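Local coordinates for uncharacterized protein (Pyrococcus furiosus DSM 3638, PDB 3WZ2) that probably acts as an archaeal counterpart of the proteasome-assembly chaperones, a member of the PAC2 family that assembles from five copies, at residues Gly134-Glu137 against Glu138-Lys141; Arg185-Pro188 against Arg189-Ala192; Leu222-Met225 against His226-Glu230. All coordinates share one frame; numbering follows the deposited sequence.

Contact 1. Residues Gly134-Glu137 against Glu138-Lys141; sequences GGSE and EENK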
loop_
_atom_site.group_PDB
_atom_site.type_symbol
_atom_site.label_atom_id
_atom_site.label_comp_id
_atom_site.label_asym_id
_atom_site.label_seq_id
_atom_site.Cartn_x
_atom_site.Cartn_y
_atom_site.Cartn_z
ATOM N N GLY B 134 -0.664 4.473 36.786
ATOM C CA GLY B 134 0.764 4.344 36.871
ATOM C C GLY B 134 1.183 3.075 36.176
ATOM O O GLY B 134 0.401 2.133 36.061
ATOM N N GLY B 135 2.430 3.044 35.737
ATOM C CA GLY B 135 2.958 1.887 35.030
ATOM C C GLY B 135 3.214 0.687 35.912
ATOM O O GLY B 135 3.333 -0.415 35.415
ATOM N N SER B 136 3.357 0.907 37.205
ATOM C CA SER B 136 3.380 -0.180 38.178
ATOM C C SER B 136 2.664 0.278 39.440
ATOM O O SER B 136 2.283 1.461 39.571
ATOM C CB SER B 136 4.839 -0.546 38.545
ATOM O OG SER B 136 5.370 0.415 39.478
ATOM N N GLU B 137 2.608 -0.619 40.413
ATOM C CA GLU B 137 1.889 -0.367 41.647
ATOM C C GLU B 137 2.542 0.769 42.424
ATOM O O GLU B 137 1.843 1.591 42.982
ATOM C CB GLU B 137 1.805 -1.632 42.515
ATOM C CG GLU B 137 0.865 -1.511 43.729
ATOM C CD GLU B 137 -0.578 -1.085 43.368
ATOM O OE1 GLU B 137 -1.218 -0.327 44.146
ATOM O OE2 GLU B 137 -1.087 -1.521 42.299
ATOM N N GLU B 138 3.860 0.851 42.403
ATOM C CA GLU B 138 4.587 1.956 43.002
ATOM C C GLU B 138 4.116 3.341 42.505
ATOM O O GLU B 138 3.963 4.266 43.308
ATOM C CB GLU B 138 6.109 1.849 42.751
ATOM C CG GLU B 138 6.917 2.875 43.565
ATOM C CD GLU B 138 8.434 2.704 43.490
ATOM O OE1 GLU B 138 9.114 3.554 42.851
ATOM O OE2 GLU B 138 8.945 1.718 44.072
ATOM N N GLU B 139 3.910 3.477 41.195
ATOM C CA GLU B 139 3.451 4.750 40.634
ATOM C C GLU B 139 1.996 4.964 40.995
ATOM O O GLU B 139 1.577 6.086 41.203
ATOM C CB GLU B 139 3.659 4.786 39.116
ATOM C CG GLU B 139 5.118 5.005 38.734
ATOM C CD GLU B 139 5.972 3.762 38.923
ATOM O OE1 GLU B 139 5.625 2.720 38.357
ATOM O OE2 GLU B 139 6.978 3.838 39.645
ATOM N N ASN B 140 1.211 3.897 41.036
ATOM C CA ASN B 140 -0.163 4.047 41.465
ATOM C C ASN B 140 -0.171 4.636 42.901
ATOM O O ASN B 140 -1.003 5.473 43.218
ATOM C CB ASN B 140 -0.938 2.717 41.468
ATOM C CG ASN B 140 -1.493 2.304 40.141
ATOM O OD1 ASN B 140 -2.143 1.232 39.999
ATOM N ND2 ASN B 140 -1.305 3.128 39.175
ATOM N N LYS B 141 0.715 4.156 43.757
ATOM C CA LYS B 141 0.747 4.609 45.158
ATOM C C LYS B 141 1.153 6.056 45.237
ATOM O O LYS B 141 0.561 6.796 45.996
ATOM C CB LYS B 141 1.658 3.731 46.030
ATOM C CG LYS B 141 1.067 2.342 46.221
ATOM C CD LYS B 141 1.963 1.274 46.895
ATOM C CE LYS B 141 2.493 1.691 48.245
ATOM N NZ LYS B 141 2.942 0.509 49.036
#

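Contact 2. Residues Arg185-Pro188 against Arg189-Ala192; sequences RPDP and RAAA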
loop_
_atom_site.group_PDB
_atom_site.type_symbol
_atom_site.label_atom_id
_atom_site.label_comp_id
_atom_site.label_asym_id
_atom_site.label_seq_id
_atom_site.Cartn_x
_atom_site.Cartn_y
_atom_site.Cartn_z
ATOM N N ARG B 185 -15.268 17.607 21.864
ATOM C CA ARG B 185 -14.900 18.984 21.605
ATOM C C ARG B 185 -13.577 19.317 22.268
ATOM O O ARG B 185 -13.215 18.705 23.265
ATOM C CB ARG B 185 -16.030 19.954 22.054
ATOM C CG ARG B 185 -16.234 20.118 23.567
ATOM C CD ARG B 185 -17.668 20.508 24.043
ATOM N NE ARG B 185 -18.673 20.712 22.981
ATOM C CZ ARG B 185 -18.916 21.843 22.313
ATOM N NH1 ARG B 185 -18.276 22.956 22.584
ATOM N NH2 ARG B 185 -19.867 21.857 21.382
ATOM N N PRO B 186 -12.879 20.337 21.758
ATOM C CA PRO B 186 -11.741 20.833 22.515
ATOM C C PRO B 186 -12.138 21.298 23.892
ATOM O O PRO B 186 -13.157 21.991 24.052
ATOM C CB PRO B 186 -11.220 22.022 21.688
ATOM C CG PRO B 186 -11.952 21.963 20.385
ATOM C CD PRO B 186 -13.248 21.255 20.666
ATOM N N ASP B 187 -11.344 20.934 24.894
ATOM C CA ASP B 187 -11.704 21.212 26.297
ATOM C C ASP B 187 -10.549 21.808 27.082
ATOM O O ASP B 187 -9.824 21.109 27.797
ATOM C CB ASP B 187 -12.264 19.960 26.972
ATOM C CG ASP B 187 -12.968 20.272 28.301
ATOM O OD1 ASP B 187 -12.800 21.427 28.813
ATOM O OD2 ASP B 187 -13.665 19.349 28.804
ATOM N N PRO B 188 -10.378 23.114 26.981
ATOM C CA PRO B 188 -9.311 23.746 27.757
ATOM C C PRO B 188 -9.528 23.700 29.268
ATOM O O PRO B 188 -8.553 23.834 30.032
ATOM C CB PRO B 188 -9.295 25.202 27.258
ATOM C CG PRO B 188 -10.527 25.371 26.461
ATOM C CD PRO B 188 -11.025 24.028 26.043
ATOM N N ARG B 189 -10.761 23.515 29.704
ATOM C CA ARG B 189 -11.032 23.439 31.141
ATOM C C ARG B 189 -10.588 22.138 31.739
ATOM O O ARG B 189 -10.009 22.142 32.801
ATOM C CB ARG B 189 -12.507 23.650 31.433
ATOM C CG ARG B 189 -12.874 25.093 31.155
ATOM C CD ARG B 189 -14.341 25.377 31.324
ATOM N NE ARG B 189 -14.644 26.393 30.328
ATOM C CZ ARG B 189 -14.495 27.703 30.494
ATOM N NH1 ARG B 189 -14.094 28.219 31.654
ATOM N NH2 ARG B 189 -14.800 28.497 29.480
ATOM N N ALA B 190 -10.797 21.047 31.021
ATOM C CA ALA B 190 -10.184 19.789 31.364
ATOM C C ALA B 190 -8.672 19.856 31.318
ATOM O O ALA B 190 -8.011 19.375 32.232
ATOM C CB ALA B 190 -10.688 18.669 30.450
ATOM N N ALA B 191 -8.121 20.549 30.326
ATOM C CA ALA B 191 -6.681 20.758 30.284
ATOM C C ALA B 191 -6.184 21.446 31.543
ATOM O O ALA B 191 -5.168 21.084 32.129
ATOM C CB ALA B 191 -6.270 21.522 29.054
ATOM N N ALA B 192 -6.898 22.464 31.960
ATOM C CA ALA B 192 -6.541 23.210 33.160
ATOM C C ALA B 192 -6.582 22.318 34.371
ATOM O O ALA B 192 -5.700 22.412 35.211
ATOM C CB ALA B 192 -7.479 24.400 33.349
#

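Contact 3. Residues Leu222-Met225 against His226-Glu230; sequences LRRM and HEQME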
loop_
_atom_site.group_PDB
_atom_site.type_symbol
_atom_site.label_atom_id
_atom_site.label_comp_id
_atom_site.label_asym_id
_atom_site.label_seq_id
_atom_site.Cartn_x
_atom_site.Cartn_y
_atom_site.Cartn_z
ATOM N N LEU B 222 -9.316 25.920 17.972
ATOM C CA LEU B 222 -8.899 24.533 17.835
ATOM C C LEU B 222 -10.026 23.691 17.283
ATOM O O LEU B 222 -9.856 22.489 17.113
ATOM C CB LEU B 222 -8.404 23.919 19.172
ATOM C CG LEU B 222 -6.957 23.851 19.711
ATOM C CD1 LEU B 222 -6.352 25.164 19.348
ATOM C CD2 LEU B 222 -6.539 23.492 21.154
ATOM N N ARG B 223 -11.169 24.302 16.985
ATOM C CA ARG B 223 -12.344 23.529 16.594
ATOM C C ARG B 223 -12.124 22.794 15.260
ATOM O O ARG B 223 -12.613 21.674 15.090
ATOM C CB ARG B 223 -13.610 24.407 16.553
ATOM C CG ARG B 223 -14.835 23.693 15.948
ATOM C CD ARG B 223 -16.096 24.578 15.791
ATOM N NE ARG B 223 -15.732 25.909 15.288
ATOM C CZ ARG B 223 -15.380 26.160 14.019
ATOM N NH1 ARG B 223 -15.349 25.189 13.100
ATOM N NH2 ARG B 223 -15.051 27.395 13.651
ATOM N N ARG B 224 -11.358 23.391 14.349
ATOM C CA ARG B 224 -11.028 22.720 13.086
ATOM C C ARG B 224 -10.071 21.540 13.327
ATOM O O ARG B 224 -10.358 20.427 12.902
ATOM C CB ARG B 224 -10.522 23.694 11.989
ATOM C CG ARG B 224 -9.028 23.675 11.724
ATOM C CD ARG B 224 -8.588 24.375 10.450
ATOM N NE ARG B 224 -7.495 23.575 9.855
ATOM C CZ ARG B 224 -6.937 23.802 8.671
ATOM N NH1 ARG B 224 -7.328 24.835 7.931
ATOM N NH2 ARG B 224 -5.978 22.997 8.234
ATOM N N MET B 225 -8.961 21.788 14.019
ATOM C CA MET B 225 -8.034 20.732 14.457
ATOM C C MET B 225 -8.745 19.556 15.110
ATOM O O MET B 225 -8.441 18.405 14.823
ATOM C CB MET B 225 -7.001 21.284 15.426
ATOM C CG MET B 225 -5.809 20.369 15.576
ATOM S SD MET B 225 -4.803 20.784 16.999
ATOM C CE MET B 225 -3.653 19.419 17.009
ATOM N N HIS B 226 -9.709 19.835 15.970
ATOM C CA HIS B 226 -10.434 18.757 16.602
ATOM C C HIS B 226 -11.196 17.950 15.550
ATOM O O HIS B 226 -11.280 16.719 15.636
ATOM C CB HIS B 226 -11.392 19.294 17.668
ATOM C CG HIS B 226 -12.033 18.224 18.482
ATOM N ND1 HIS B 226 -13.156 17.554 18.069
ATOM C CD2 HIS B 226 -11.688 17.678 19.673
ATOM C CE1 HIS B 226 -13.482 16.637 18.967
ATOM N NE2 HIS B 226 -12.601 16.690 19.950
ATOM N N GLU B 227 -11.810 18.670 14.614
ATOM C CA GLU B 227 -12.565 18.089 13.505
ATOM C C GLU B 227 -11.679 17.216 12.625
ATOM O O GLU B 227 -11.989 16.056 12.385
ATOM C CB GLU B 227 -13.156 19.231 12.661
ATOM C CG GLU B 227 -14.586 19.103 12.240
ATOM C CD GLU B 227 -15.472 18.496 13.309
ATOM O OE1 GLU B 227 -15.480 19.047 14.429
ATOM O OE2 GLU B 227 -16.146 17.476 13.038
ATOM N N GLN B 228 -10.574 17.796 12.171
ATOM C CA GLN B 228 -9.492 17.065 11.506
ATOM C C GLN B 228 -9.185 15.753 12.227
ATOM O O GLN B 228 -9.137 14.693 11.615
ATOM C CB GLN B 228 -8.202 17.904 11.498
ATOM C CG GLN B 228 -7.780 18.641 10.230
ATOM C CD GLN B 228 -8.888 19.344 9.462
ATOM O OE1 GLN B 228 -9.785 18.684 8.946
ATOM N NE2 GLN B 228 -8.810 20.684 9.343
ATOM N N MET B 229 -8.925 15.854 13.532
ATOM C CA MET B 229 -8.444 14.724 14.311
ATOM C C MET B 229 -9.477 13.620 14.331
ATOM O O MET B 229 -9.121 12.444 14.163
ATOM C CB MET B 229 -8.092 15.149 15.746
ATOM C CG MET B 229 -7.800 13.980 16.678
ATOM S SD MET B 229 -7.713 14.384 18.427
ATOM C CE MET B 229 -9.424 14.750 18.817
ATOM N N GLU B 230 -10.744 13.976 14.538
ATOM C CA GLU B 230 -11.828 12.973 14.597
ATOM C C GLU B 230 -12.011 12.266 13.258
ATOM O O GLU B 230 -12.235 11.054 13.216
ATOM C CB GLU B 230 -13.160 13.608 15.029
ATOM C CG GLU B 230 -13.166 14.123 16.464
ATOM C CD GLU B 230 -13.462 13.055 17.500
ATOM O OE1 GLU B 230 -12.686 12.076 17.639
ATOM O OE2 GLU B 230 -14.495 13.212 18.185
#

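Contact 1. Residues Gly134-Glu137 against Glu138-Lys141
Glu137 and Asn140 meet across the first turn of helix 137-145. The bend at chi2 (55°) brings the Glu137 carboxylate across the Asn140 side chain at about a right angle, Glu137 OE1 4.1 Å from Asn140 CB, with the carboxylate and amide planes standing 88° apart. Ahead of this turn Ser136 is the N-cap and forms a capping box with Glu139. Ser136 OG donates to Glu139 OE1 over a short 2.6 Å, arriving above the carboxylate plane, while Ser136 N reaches the same oxygen in a weak bond of 3.1 Å. Ser136 OG in turn accepts weakly from Glu138 N. The backbone completes the cap: Asn140 N donates to Ser136 O at 3.0 Å. One residue on, Lys141 N donates to Glu137 O over 2.9 Å, though the charges of these two side chains stay apart, with Glu137 OE1 6.5 Å from Lys141 NZ. Glu139 CB lies 3.7 Å from Gly134 CA, packing the helix start against the end of strand 130-134. Glu139 OE2, the oxygen not used by the serine, and Glu138 OE1 both form salt bridges with Lys173 NZ, and Asn140 packs on Gly66 of a second subunit.

Contact 2. Residues Arg185-Pro188 against Arg189-Ala192
Asp187 grips the first turn of helix 188-202 through one carboxylate oxygen, as an acidic N-cap. Its OD1 accepts from Ala190 N over 3.0 Å in a nearly straight bond (169°), and more weakly from Arg189 N at 3.1 Å. The Ala190 amide comes from well above the carboxylate plane. With CG anti to the backbone N (chi1 -166°), the acid turns back toward these amides, and Ala190 CB rests 3.5 Å from Asp187 OD2. That second oxygen is taken by the Thr181 hydroxyl, its principal polar partner. Pro188 follows the cap and has no N-H there to satisfy. Ordinary helix bonding then takes over, Ala191 N donating to Asp187 O at 3.1 Å and Ala192 N to Pro188 O at 2.9 Å. Replacing Asp187 by an alanine is likely to leave the Arg189 and Ala190 N-H groups without this acceptor, and the Thr181 hydroxyl without its partner, so that the helix start could fray. Ala190 lies on Val32 and Ala191 on Ile35 of helix 32-43, whereas Pro188 meets Ala215 of helix 215-221, Ala192 meets Leu211 and Leu212 of helix 209-213, and Arg189 touches both these helices; Thr181 ties the cap to strand 174-181.

Contact 3. Residues Leu222-Met225 against His226-Glu230
Leu222 and His226 begin the ladder of backbone bonds that opens helix 223-235: His226 N donates to Leu222 O over 2.9 Å. Glu227 N follows with Arg223 O at 3.1 Å, Gln228 N with Arg224 O at 2.7 Å and Met229 N with Met225 O at 2.9 Å, each joining residues four apart. Close van der Waals contacts set CB atoms against carbonyl oxygens one turn back; Glu227 CB lies 3.1 Å from Arg224 O, and Met229 CB 3.4 Å from Met225 O. Among polar side chains, those of Arg224 and Gln228 cross at a slant on an exposed face, with guanidinium and amide planes 87° apart. Gln228 NE2 comes within 3.2 Å of Arg224 NE, but both are donors as modelled and the approach is not a hydrogen bond. Two charged ends have partners beyond the pair of segments: Arg223 with Glu220 and Glu230 with Arg233, both salt bridges. The segment falls in a predicted coiled coil, yet here it packs on its own chain: Leu222 and Met225 lie against helix 32-43, the extended Met225 also on Pro27, and Met229, bent at its last torsion, on Phe88 in the loop between strand 80-85 and helix 91-107.

The three contacts follow one another along the chain, and each lies at a helix start, but only contacts 2 and 3 touch. Their centres are 13 Å apart. The loop leading into contact 2 packs around the start of helix 223-235: Arg185 N lies 3.4 Å from His226 NE2, and Pro186 CG is 3.9 Å from Leu222 O. A salt bridge from Arg185 to Glu219 adds a polar tie to the preceding helix 215-221. Contact 1 stands apart, its nearest atoms about 17 Å from contact 2 and about 22 Å from contact 3, on the opposite side of the chain's centre from the latter. Of the three, it alone meets another subunit.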